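Local coordinates for flagellar basal body protein (Helicobacter pylori, PDB 5NPY), which probably builds the flagellar hook, the flexible joint that carries motor torque to the filament, at residues T191-S196 against T359-Y364; L373-Y378 against Y446-S451; E399-I404 against P416-V421. One frame throughout, in Å; residues are numbered along the deposited sequence.

Contact 1. Residues T191-S196 against T359-Y364; sequences TKVGIS and TEVDIY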
loop_
_atom_site.group_PDB
_atom_site.type_symbol
_atom_site.label_atom_id
_atom_site.label_comp_id
_atom_site.label_asym_id
_atom_site.label_seq_id
_atom_site.Cartn_x
_atom_site.Cartn_y
_atom_site.Cartn_z
ATOM N N THR A 191 0.308 7.763 9.271
ATOM C CA THR A 191 -0.897 7.423 10.013
ATOM C C THR A 191 -1.868 6.561 9.224
ATOM O O THR A 191 -2.952 6.257 9.732
ATOM C CB THR A 191 -1.624 8.689 10.469
ATOM O OG1 THR A 191 -2.098 9.403 9.318
ATOM C CG2 THR A 191 -0.677 9.572 11.292
ATOM N N LYS A 192 -1.506 6.138 8.016
ATOM C CA LYS A 192 -2.469 5.488 7.135
ATOM C C LYS A 192 -1.703 4.655 6.124
ATOM O O LYS A 192 -0.969 5.209 5.309
ATOM C CB LYS A 192 -3.345 6.544 6.439
ATOM C CG LYS A 192 -4.512 5.989 5.638
ATOM C CD LYS A 192 -5.338 7.109 4.987
ATOM C CE LYS A 192 -4.750 7.576 3.661
ATOM N NZ LYS A 192 -5.497 8.758 3.138
ATOM N N VAL A 193 -1.880 3.338 6.153
ATOM C CA VAL A 193 -1.178 2.443 5.235
ATOM C C VAL A 193 -2.185 1.489 4.601
ATOM O O VAL A 193 -2.929 0.797 5.315
ATOM C CB VAL A 193 -0.065 1.666 5.952
ATOM C CG1 VAL A 193 0.623 0.681 4.999
ATOM C CG2 VAL A 193 0.934 2.643 6.589
ATOM N N GLY A 194 -2.217 1.464 3.271
ATOM C CA GLY A 194 -3.027 0.523 2.508
ATOM C C GLY A 194 -2.185 -0.261 1.509
ATOM O O GLY A 194 -1.550 0.325 0.624
ATOM N N ILE A 195 -2.135 -1.579 1.639
ATOM C CA ILE A 195 -1.304 -2.386 0.746
ATOM C C ILE A 195 -2.196 -3.214 -0.171
ATOM O O ILE A 195 -3.302 -3.635 0.192
ATOM C CB ILE A 195 -0.306 -3.311 1.483
ATOM C CG1 ILE A 195 -1.044 -4.330 2.351
ATOM C CG2 ILE A 195 0.719 -2.480 2.258
ATOM C CD1 ILE A 195 -0.159 -5.420 2.935
ATOM N N SER A 196 -1.717 -3.409 -1.386
ATOM C CA SER A 196 -2.269 -4.391 -2.302
ATOM C C SER A 196 -1.258 -5.524 -2.376
ATOM O O SER A 196 -0.089 -5.291 -2.694
ATOM C CB SER A 196 -2.555 -3.790 -3.680
ATOM O OG SER A 196 -1.577 -2.845 -4.109
ATOM N N THR A 359 4.930 -9.593 4.172
ATOM C CA THR A 359 5.097 -8.323 3.476
ATOM C C THR A 359 5.708 -7.339 4.455
ATOM O O THR A 359 5.776 -7.597 5.657
ATOM C CB THR A 359 3.768 -7.776 2.938
ATOM O OG1 THR A 359 2.922 -7.402 4.042
ATOM C CG2 THR A 359 3.076 -8.847 2.049
ATOM N N GLU A 360 6.156 -6.202 3.935
ATOM C CA GLU A 360 6.880 -5.229 4.744
ATOM C C GLU A 360 6.832 -3.890 4.026
ATOM O O GLU A 360 7.079 -3.829 2.821
ATOM C CB GLU A 360 8.322 -5.700 4.978
ATOM C CG GLU A 360 9.186 -4.807 5.854
ATOM C CD GLU A 360 10.662 -5.249 5.864
ATOM O OE1 GLU A 360 11.013 -6.168 6.641
ATOM O OE2 GLU A 360 11.466 -4.680 5.086
ATOM N N VAL A 361 6.464 -2.843 4.759
ATOM C CA VAL A 361 6.287 -1.487 4.246
ATOM C C VAL A 361 7.167 -0.544 5.066
ATOM O O VAL A 361 7.238 -0.657 6.297
ATOM C CB VAL A 361 4.802 -1.058 4.338
ATOM C CG1 VAL A 361 4.601 0.377 3.888
ATOM C CG2 VAL A 361 3.909 -2.016 3.525
ATOM N N ASP A 362 7.833 0.389 4.385
ATOM C CA ASP A 362 8.583 1.424 5.078
ATOM C C ASP A 362 7.619 2.457 5.640
ATOM O O ASP A 362 6.806 3.025 4.905
ATOM C CB ASP A 362 9.581 2.107 4.139
ATOM C CG ASP A 362 10.658 1.161 3.615
ATOM O OD1 ASP A 362 11.180 1.411 2.501
ATOM O OD2 ASP A 362 11.002 0.188 4.313
ATOM N N ILE A 363 7.717 2.718 6.940
ATOM C CA ILE A 363 6.916 3.773 7.546
ATOM C C ILE A 363 7.835 4.666 8.364
ATOM O O ILE A 363 8.978 4.309 8.667
ATOM C CB ILE A 363 5.760 3.227 8.409
ATOM C CG1 ILE A 363 6.306 2.497 9.639
ATOM C CG2 ILE A 363 4.850 2.320 7.550
ATOM C CD1 ILE A 363 5.241 2.156 10.689
ATOM N N TYR A 364 7.317 5.854 8.702
ATOM C CA TYR A 364 8.131 6.939 9.227
ATOM C C TYR A 364 7.440 7.598 10.404
ATOM O O TYR A 364 6.233 7.844 10.356
ATOM C CB TYR A 364 8.416 7.980 8.138
ATOM C CG TYR A 364 8.962 7.340 6.892
ATOM C CD1 TYR A 364 8.131 7.035 5.818
ATOM C CD2 TYR A 364 10.307 7.005 6.800
ATOM C CE1 TYR A 364 8.635 6.416 4.676
ATOM C CE2 TYR A 364 10.821 6.387 5.667
ATOM C CZ TYR A 364 9.980 6.090 4.608
ATOM O OH TYR A 364 10.492 5.479 3.476
#

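Contact 2. Residues L373-Y378 against Y446-S451; sequences LQSEYY and YSLDKS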
loop_
_atom_site.group_PDB
_atom_site.type_symbol
_atom_site.label_atom_id
_atom_site.label_comp_id
_atom_site.label_asym_id
_atom_site.label_seq_id
_atom_site.Cartn_x
_atom_site.Cartn_y
_atom_site.Cartn_z
ATOM N N LEU A 373 6.722 -1.880 8.832
ATOM C CA LEU A 373 5.392 -2.435 9.102
ATOM C C LEU A 373 5.344 -3.835 8.484
ATOM O O LEU A 373 5.257 -3.994 7.257
ATOM C CB LEU A 373 4.305 -1.502 8.573
ATOM C CG LEU A 373 2.826 -1.959 8.673
ATOM C CD1 LEU A 373 2.579 -2.683 9.946
ATOM C CD2 LEU A 373 1.842 -0.824 8.588
ATOM N N GLN A 374 5.435 -4.864 9.330
ATOM C CA GLN A 374 5.546 -6.231 8.846
ATOM C C GLN A 374 4.235 -6.979 9.036
ATOM O O GLN A 374 3.446 -6.689 9.945
ATOM C CB GLN A 374 6.685 -6.978 9.528
ATOM C CG GLN A 374 8.046 -6.368 9.174
ATOM C CD GLN A 374 9.234 -7.192 9.609
ATOM O OE1 GLN A 374 9.093 -8.254 10.212
ATOM N NE2 GLN A 374 10.427 -6.696 9.303
ATOM N N SER A 375 3.990 -7.914 8.117
ATOM C CA SER A 375 2.814 -8.771 8.130
ATOM C C SER A 375 3.248 -10.162 7.747
ATOM O O SER A 375 3.956 -10.330 6.755
ATOM C CB SER A 375 1.735 -8.317 7.146
ATOM O OG SER A 375 1.038 -7.201 7.631
ATOM N N GLU A 376 2.795 -11.147 8.511
ATOM C CA GLU A 376 2.956 -12.548 8.175
ATOM C C GLU A 376 1.580 -13.193 8.024
ATOM O O GLU A 376 0.679 -12.944 8.830
ATOM C CB GLU A 376 3.748 -13.247 9.248
ATOM C CG GLU A 376 5.004 -12.510 9.683
ATOM C CD GLU A 376 5.800 -13.378 10.630
ATOM O OE1 GLU A 376 5.865 -13.069 11.832
ATOM O OE2 GLU A 376 6.287 -14.433 10.176
ATOM N N TYR A 377 1.437 -14.040 7.009
ATOM C CA TYR A 377 0.152 -14.580 6.565
ATOM C C TYR A 377 0.180 -16.099 6.667
ATOM O O TYR A 377 1.133 -16.748 6.202
ATOM C CB TYR A 377 -0.146 -14.159 5.107
ATOM C CG TYR A 377 -0.022 -12.656 4.807
ATOM C CD1 TYR A 377 -1.152 -11.887 4.501
ATOM C CD2 TYR A 377 1.229 -12.010 4.814
ATOM C CE1 TYR A 377 -1.052 -10.507 4.227
ATOM C CE2 TYR A 377 1.337 -10.656 4.525
ATOM C CZ TYR A 377 0.188 -9.898 4.242
ATOM O OH TYR A 377 0.279 -8.537 3.971
ATOM N N TYR A 378 -0.864 -16.667 7.262
ATOM C CA TYR A 378 -1.006 -18.109 7.402
ATOM C C TYR A 378 -2.366 -18.488 6.847
ATOM O O TYR A 378 -3.377 -17.925 7.276
ATOM C CB TYR A 378 -0.884 -18.542 8.863
ATOM C CG TYR A 378 0.334 -17.992 9.589
ATOM C CD1 TYR A 378 0.257 -16.833 10.355
ATOM C CD2 TYR A 378 1.548 -18.637 9.522
ATOM C CE1 TYR A 378 1.376 -16.324 11.024
ATOM C CE2 TYR A 378 2.663 -18.139 10.166
ATOM C CZ TYR A 378 2.570 -16.985 10.912
ATOM O OH TYR A 378 3.681 -16.502 11.549
ATOM N N TYR A 446 -4.308 0.590 9.370
ATOM C CA TYR A 446 -3.664 -0.327 8.427
ATOM C C TYR A 446 -4.734 -1.141 7.703
ATOM O O TYR A 446 -5.559 -1.792 8.354
ATOM C CB TYR A 446 -2.698 -1.254 9.164
ATOM C CG TYR A 446 -1.842 -2.196 8.319
ATOM C CD1 TYR A 446 -1.350 -3.358 8.864
ATOM C CD2 TYR A 446 -1.449 -1.882 7.026
ATOM C CE1 TYR A 446 -0.565 -4.216 8.145
ATOM C CE2 TYR A 446 -0.645 -2.742 6.304
ATOM C CZ TYR A 446 -0.205 -3.907 6.874
ATOM O OH TYR A 446 0.593 -4.794 6.193
ATOM N N SER A 447 -4.728 -1.090 6.368
ATOM C CA SER A 447 -5.692 -1.816 5.534
ATOM C C SER A 447 -4.960 -2.787 4.614
ATOM O O SER A 447 -4.057 -2.391 3.856
ATOM C CB SER A 447 -6.557 -0.871 4.680
ATOM O OG SER A 447 -7.333 0.019 5.481
ATOM N N LEU A 448 -5.350 -4.053 4.687
ATOM C CA LEU A 448 -4.688 -5.114 3.944
ATOM C C LEU A 448 -5.252 -5.320 2.542
ATOM O O LEU A 448 -4.765 -6.195 1.828
ATOM C CB LEU A 448 -4.798 -6.423 4.722
ATOM C CG LEU A 448 -4.049 -6.381 6.057
ATOM C CD1 LEU A 448 -4.386 -7.602 6.870
ATOM C CD2 LEU A 448 -2.510 -6.259 5.864
ATOM N N ASP A 449 -6.262 -4.557 2.121
ATOM C CA ASP A 449 -7.125 -5.058 1.062
ATOM C C ASP A 449 -7.020 -4.298 -0.242
ATOM O O ASP A 449 -7.549 -4.776 -1.243
ATOM C CB ASP A 449 -8.600 -5.078 1.515
ATOM C CG ASP A 449 -9.150 -3.694 1.796
ATOM O OD1 ASP A 449 -10.341 -3.471 1.498
ATOM O OD2 ASP A 449 -8.391 -2.838 2.316
ATOM N N LYS A 450 -6.381 -3.133 -0.248
ATOM C CA LYS A 450 -6.112 -2.373 -1.462
ATOM C C LYS A 450 -5.214 -1.201 -1.094
ATOM O O LYS A 450 -5.148 -0.783 0.070
ATOM C CB LYS A 450 -7.388 -1.853 -2.125
ATOM C CG LYS A 450 -8.061 -0.689 -1.340
ATOM C CD LYS A 450 -9.385 -0.279 -2.016
ATOM C CE LYS A 450 -10.066 0.873 -1.288
ATOM N NZ LYS A 450 -10.617 0.451 0.032
ATOM N N SER A 451 -4.556 -0.666 -2.121
ATOM C CA SER A 451 -3.782 0.567 -2.110
ATOM C C SER A 451 -4.448 1.544 -3.076
ATOM O O SER A 451 -5.566 1.311 -3.548
ATOM C CB SER A 451 -2.328 0.290 -2.521
ATOM O OG SER A 451 -2.292 -0.222 -3.849
HETATM O O HOH W 1 3.444 -5.296 5.491
#

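Contact 3. Residues E399-I404 against P416-V421; sequences EVKSYI and PTWEIV. With 144 (tris-hydroxymethyl-methyl-ammonium), chain B.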
loop_
_atom_site.group_PDB
_atom_site.type_symbol
_atom_site.label_atom_id
_atom_site.label_comp_id
_atom_site.label_asym_id
_atom_site.label_seq_id
_atom_site.Cartn_x
_atom_site.Cartn_y
_atom_site.Cartn_z
ATOM N N GLU A 399 -5.104 -15.898 8.092
ATOM C CA GLU A 399 -4.970 -15.100 9.311
ATOM C C GLU A 399 -3.644 -14.355 9.289
ATOM O O GLU A 399 -2.575 -14.976 9.143
ATOM C CB GLU A 399 -5.059 -15.952 10.581
ATOM C CG GLU A 399 -6.366 -16.690 10.689
ATOM C CD GLU A 399 -6.688 -17.121 12.095
ATOM O OE1 GLU A 399 -6.202 -16.472 13.043
ATOM O OE2 GLU A 399 -7.439 -18.100 12.243
ATOM N N VAL A 400 -3.717 -13.034 9.495
ATOM C CA VAL A 400 -2.585 -12.123 9.327
ATOM C C VAL A 400 -2.147 -11.551 10.681
ATOM O O VAL A 400 -2.952 -10.965 11.416
ATOM C CB VAL A 400 -2.940 -10.991 8.350
ATOM C CG1 VAL A 400 -1.734 -10.098 8.125
ATOM C CG2 VAL A 400 -3.598 -11.552 7.006
ATOM N N LYS A 401 -0.853 -11.653 10.965
ATOM C CA LYS A 401 -0.219 -11.181 12.195
ATOM C C LYS A 401 0.635 -9.969 11.835
ATOM O O LYS A 401 1.640 -10.117 11.135
ATOM C CB LYS A 401 0.623 -12.321 12.779
ATOM C CG LYS A 401 1.742 -11.962 13.745
ATOM C CD LYS A 401 2.632 -13.191 14.010
ATOM C CE LYS A 401 3.229 -13.139 15.413
ATOM N NZ LYS A 401 3.768 -14.453 15.843
ATOM N N SER A 402 0.240 -8.771 12.289
ATOM C CA SER A 402 0.920 -7.539 11.898
ATOM C C SER A 402 1.513 -6.795 13.101
ATOM O O SER A 402 0.904 -6.736 14.179
ATOM C CB SER A 402 -0.018 -6.596 11.141
ATOM O OG SER A 402 -0.643 -7.225 10.032
ATOM N N TYR A 403 2.682 -6.182 12.887
ATOM C CA TYR A 403 3.427 -5.475 13.928
ATOM C C TYR A 403 4.457 -4.582 13.248
ATOM O O TYR A 403 4.669 -4.659 12.031
ATOM C CB TYR A 403 4.100 -6.452 14.900
ATOM C CG TYR A 403 4.874 -7.537 14.171
ATOM C CD1 TYR A 403 6.224 -7.367 13.863
ATOM C CD2 TYR A 403 4.250 -8.718 13.759
ATOM C CE1 TYR A 403 6.936 -8.348 13.175
ATOM C CE2 TYR A 403 4.965 -9.700 13.050
ATOM C CZ TYR A 403 6.313 -9.496 12.771
ATOM O OH TYR A 403 7.043 -10.431 12.092
ATOM N N ILE A 404 5.108 -3.742 14.059
ATOM C CA ILE A 404 6.080 -2.753 13.599
ATOM C C ILE A 404 7.431 -3.053 14.238
ATOM O O ILE A 404 7.532 -3.160 15.466
ATOM C CB ILE A 404 5.631 -1.324 13.946
ATOM C CG1 ILE A 404 4.323 -0.995 13.239
ATOM C CG2 ILE A 404 6.717 -0.327 13.575
ATOM C CD1 ILE A 404 3.777 0.361 13.615
ATOM N N PRO A 416 1.941 -8.018 18.398
ATOM C CA PRO A 416 1.256 -8.291 17.123
ATOM C C PRO A 416 -0.254 -8.092 17.217
ATOM O O PRO A 416 -0.875 -8.365 18.246
ATOM C CB PRO A 416 1.615 -9.753 16.822
ATOM C CG PRO A 416 2.137 -10.318 18.140
ATOM C CD PRO A 416 2.762 -9.153 18.852
ATOM N N THR A 417 -0.833 -7.595 16.117
ATOM C CA THR A 417 -2.273 -7.453 15.934
ATOM C C THR A 417 -2.752 -8.454 14.878
ATOM O O THR A 417 -2.287 -8.429 13.728
ATOM C CB THR A 417 -2.642 -6.032 15.503
ATOM O OG1 THR A 417 -2.069 -5.073 16.406
ATOM C CG2 THR A 417 -4.173 -5.874 15.487
ATOM N N TRP A 418 -3.703 -9.304 15.259
ATOM C CA TRP A 418 -4.210 -10.359 14.391
ATOM C C TRP A 418 -5.491 -9.917 13.699
ATOM O O TRP A 418 -6.357 -9.285 14.303
ATOM C CB TRP A 418 -4.457 -11.663 15.165
ATOM C CG TRP A 418 -3.191 -12.353 15.555
ATOM C CD1 TRP A 418 -2.457 -12.108 16.659
ATOM C CD2 TRP A 418 -2.479 -13.371 14.822
ATOM N NE1 TRP A 418 -1.353 -12.903 16.689
ATOM C CE2 TRP A 418 -1.331 -13.691 15.572
ATOM C CE3 TRP A 418 -2.714 -14.055 13.626
ATOM C CZ2 TRP A 418 -0.408 -14.664 15.169
ATOM C CZ3 TRP A 418 -1.792 -15.021 13.219
ATOM C CH2 TRP A 418 -0.659 -15.316 13.990
ATOM N N GLU A 419 -5.597 -10.257 12.422
ATOM C CA GLU A 419 -6.745 -9.910 11.608
ATOM C C GLU A 419 -7.018 -11.085 10.679
ATOM O O GLU A 419 -6.079 -11.739 10.205
ATOM C CB GLU A 419 -6.458 -8.614 10.841
ATOM C CG GLU A 419 -7.633 -8.006 10.145
ATOM C CD GLU A 419 -8.718 -7.618 11.130
ATOM O OE1 GLU A 419 -8.395 -6.967 12.153
ATOM O OE2 GLU A 419 -9.885 -8.003 10.893
ATOM N N ILE A 420 -8.291 -11.391 10.447
ATOM C CA ILE A 420 -8.658 -12.497 9.566
ATOM C C ILE A 420 -9.110 -11.921 8.235
ATOM O O ILE A 420 -9.914 -10.980 8.189
ATOM C CB ILE A 420 -9.743 -13.398 10.177
ATOM C CG1 ILE A 420 -9.252 -14.008 11.502
ATOM C CG2 ILE A 420 -10.103 -14.518 9.210
ATOM C CD1 ILE A 420 -10.301 -14.805 12.226
ATOM N N VAL A 421 -8.586 -12.487 7.154
ATOM C CA VAL A 421 -8.725 -11.968 5.800
ATOM C C VAL A 421 -9.385 -13.028 4.928
ATOM O O VAL A 421 -9.059 -14.210 5.057
ATOM C CB VAL A 421 -7.330 -11.589 5.275
ATOM C CG1 VAL A 421 -7.252 -11.667 3.823
ATOM C CG2 VAL A 421 -6.919 -10.249 5.791
HETATM C C1 144 B . -12.581 -19.150 10.724
HETATM N N 144 B . -11.194 -19.428 10.351
HETATM C C2 144 B . -10.765 -20.691 10.953
HETATM O O2 144 B . -10.404 -20.580 12.308
HETATM C C3 144 B . -10.323 -18.356 10.819
HETATM O O3 144 B . -9.101 -18.367 10.116
HETATM C C4 144 B . -10.991 -19.550 8.898
HETATM O O4 144 B . -12.111 -19.469 8.045
HETATM O O HOH W 2 -2.986 -8.084 10.949
HETATM O O HOH W 3 0.484 -4.437 16.267
#

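Contact 1. Residues T191-S196 against T359-Y364
Val193 is the first residue of 191-196 to meet 359-364, and it does so with both methyls. Its CG1 is anti to the backbone N (chi1 177°) and beside the carbonyl carbon. From there it meets Val361 CG1 at 4.1 Å, the two side chains reaching toward each other tip to tip. The second methyl has a different neighbour: Val193 CG2 touches Ile363 CG2 at 4.0 Å, with the two side chains crossing at about a right angle. One valine therefore spans two successive inward residues of the partner strand. Ile195, two residues on, points to the same side. Its CG2 presses on Val361 CG2 at 3.5 Å, tighter than usual for two methyls, so the packing is closest here. Val361 is thus shared, CG1 going to Val193 and CG2 to Ile195. The other branch of Ile195 starts from a CG1 set between the backbone N and the carbonyl carbon (chi1 62°). Its end atom, Ile195 CD1, lies 3.8 Å from Thr359 OG1. That is an apolar approach to a hydroxyl whose polar partner is Tyr377 OH, so the buried oxygen is satisfied. All five touching residues are buried, and the contact between them is made by side chains, not by pairing of the backbones. The strand axes pass 9.5 Å apart and run roughly antiparallel, consistent with two sheets packed face to face as in a beta sandwich. Strand 192-198 belongs to one layer, between strands 442-447 and 465-471. Strand 346-364 belongs to the other layer and pairs with strand 370-381. Leu444 and Tyr446 of 442-447 and Leu466 and Gln471 of 465-471 touch Val193, Ile195 and Ile363 from the neighbouring strands.

Contact 2. Residues L373-Y378 against Y446-S451
Ser375 OG and Tyr446 OH share a hydrogen bond of 2.8 Å, and either hydroxyl could be the donor. Each oxygen has a further partner. Tyr446 OH also bonds to water 1 at 3.0 Å. That water in turn donates to Leu373 O at 2.8 Å, so the phenol is tied to 373-378 both directly and through water. Ser375 OG is also hydrogen-bonded to Ser402 OG on the next strand. The serine reaches the ring with OG beside its own backbone N (chi1 -76°). There OG lies at the edge of the Tyr446 ring, in its plane, and 3.4 Å from Tyr446 CE1. Leu373 takes a face of the same ring. Its CD2 stands 3.8 Å from the centroid of the Tyr446 ring and only 8° off the ring normal, a CH-pi contact over the centre. The other methyl, Leu373 CD1, comes to 3.9 Å from Tyr446 CE1. The ring is therefore gripped at its edge by a polar group and over one face by an apolar one. The arrangement is consistent with the two layers of a beta sandwich. Strand 370-381 lies in one sheet and strand 442-447 in the other, and Tyr446 bridges the gap with CG anti to its backbone N (chi1 -175°). Past the end of strand 442-447 the chain turns, and Leu448 sets a methyl against two hydroxyls. Its CD2 is 4.1 Å from Ser375 OG and also 4.1 Å from Tyr377 OH. The side chains of Tyr377 and Leu448 slide past each other in opposite directions, and the Tyr377 hydroxyl is hydrogen-bonded to Thr359. Ile195 of strand 192-198 touches Tyr377, Tyr446 and Leu448.

Contact 3. Residues E399-I404 against P416-V421
Lys401 has CG anti to its backbone N (chi1 159°), Trp418 has CG beside its own, and Trp418 chi2 (86°) sets the turn of the indole. The two residues face each other across an antiparallel beta hairpin, strands 396-406 and 411-423. Lys401 CB lies over a face of the six-membered ring of Trp418, 3.4 Å from its centroid, a CH-pi contact. The extended lysine chain also runs alongside Pro416, with Lys401 CG 3.8 Å from Pro416 CB. Val400 pairs with Glu419 and Ser402 with Thr417, each pair through two backbone hydrogen bonds. The bond from Val400 N to Glu419 O is nearly straight at 2.8 Å. On the face opposite Trp418, Val400 CG2 packs against Val421 CG2 at 3.8 Å. Water 2 links Thr417 O there to Ser402, whose OG is also hydrogen-bonded to Ser375 OG. Trp418 makes a cation-pi contact with Arg223. On the Trp418 face, Glu399 and Ile420 lie side by side and border the tris-hydroxymethyl-methyl-ammonium pocket. Ile420 CD1 touches C3 of the ligand at 3.8 Å, and ligand O3 donates a 2.7 Å hydrogen bond to Glu399 OE2.

Contacts 1 and 2 are buried and join the same two sheets. Their strands are neighbours on both sides: 192-198 beside 442-447, and 346-364 beside 370-381. Contact 3 lies within one of those sheets, is only partly buried, and extends it outward from 370-381. Chemistry follows place. Contact 1 is almost wholly methyl packing, contact 2 sets a hydroxyl pair and a water among apolar groups, and contact 3 rests on backbone pairing with a ligand at its edge. Contacts 2 and 3 are joined by backbone bonds such as Glu399 N to Tyr378 O. Contacts 1 and 3 meet through Ile363 and Ile404.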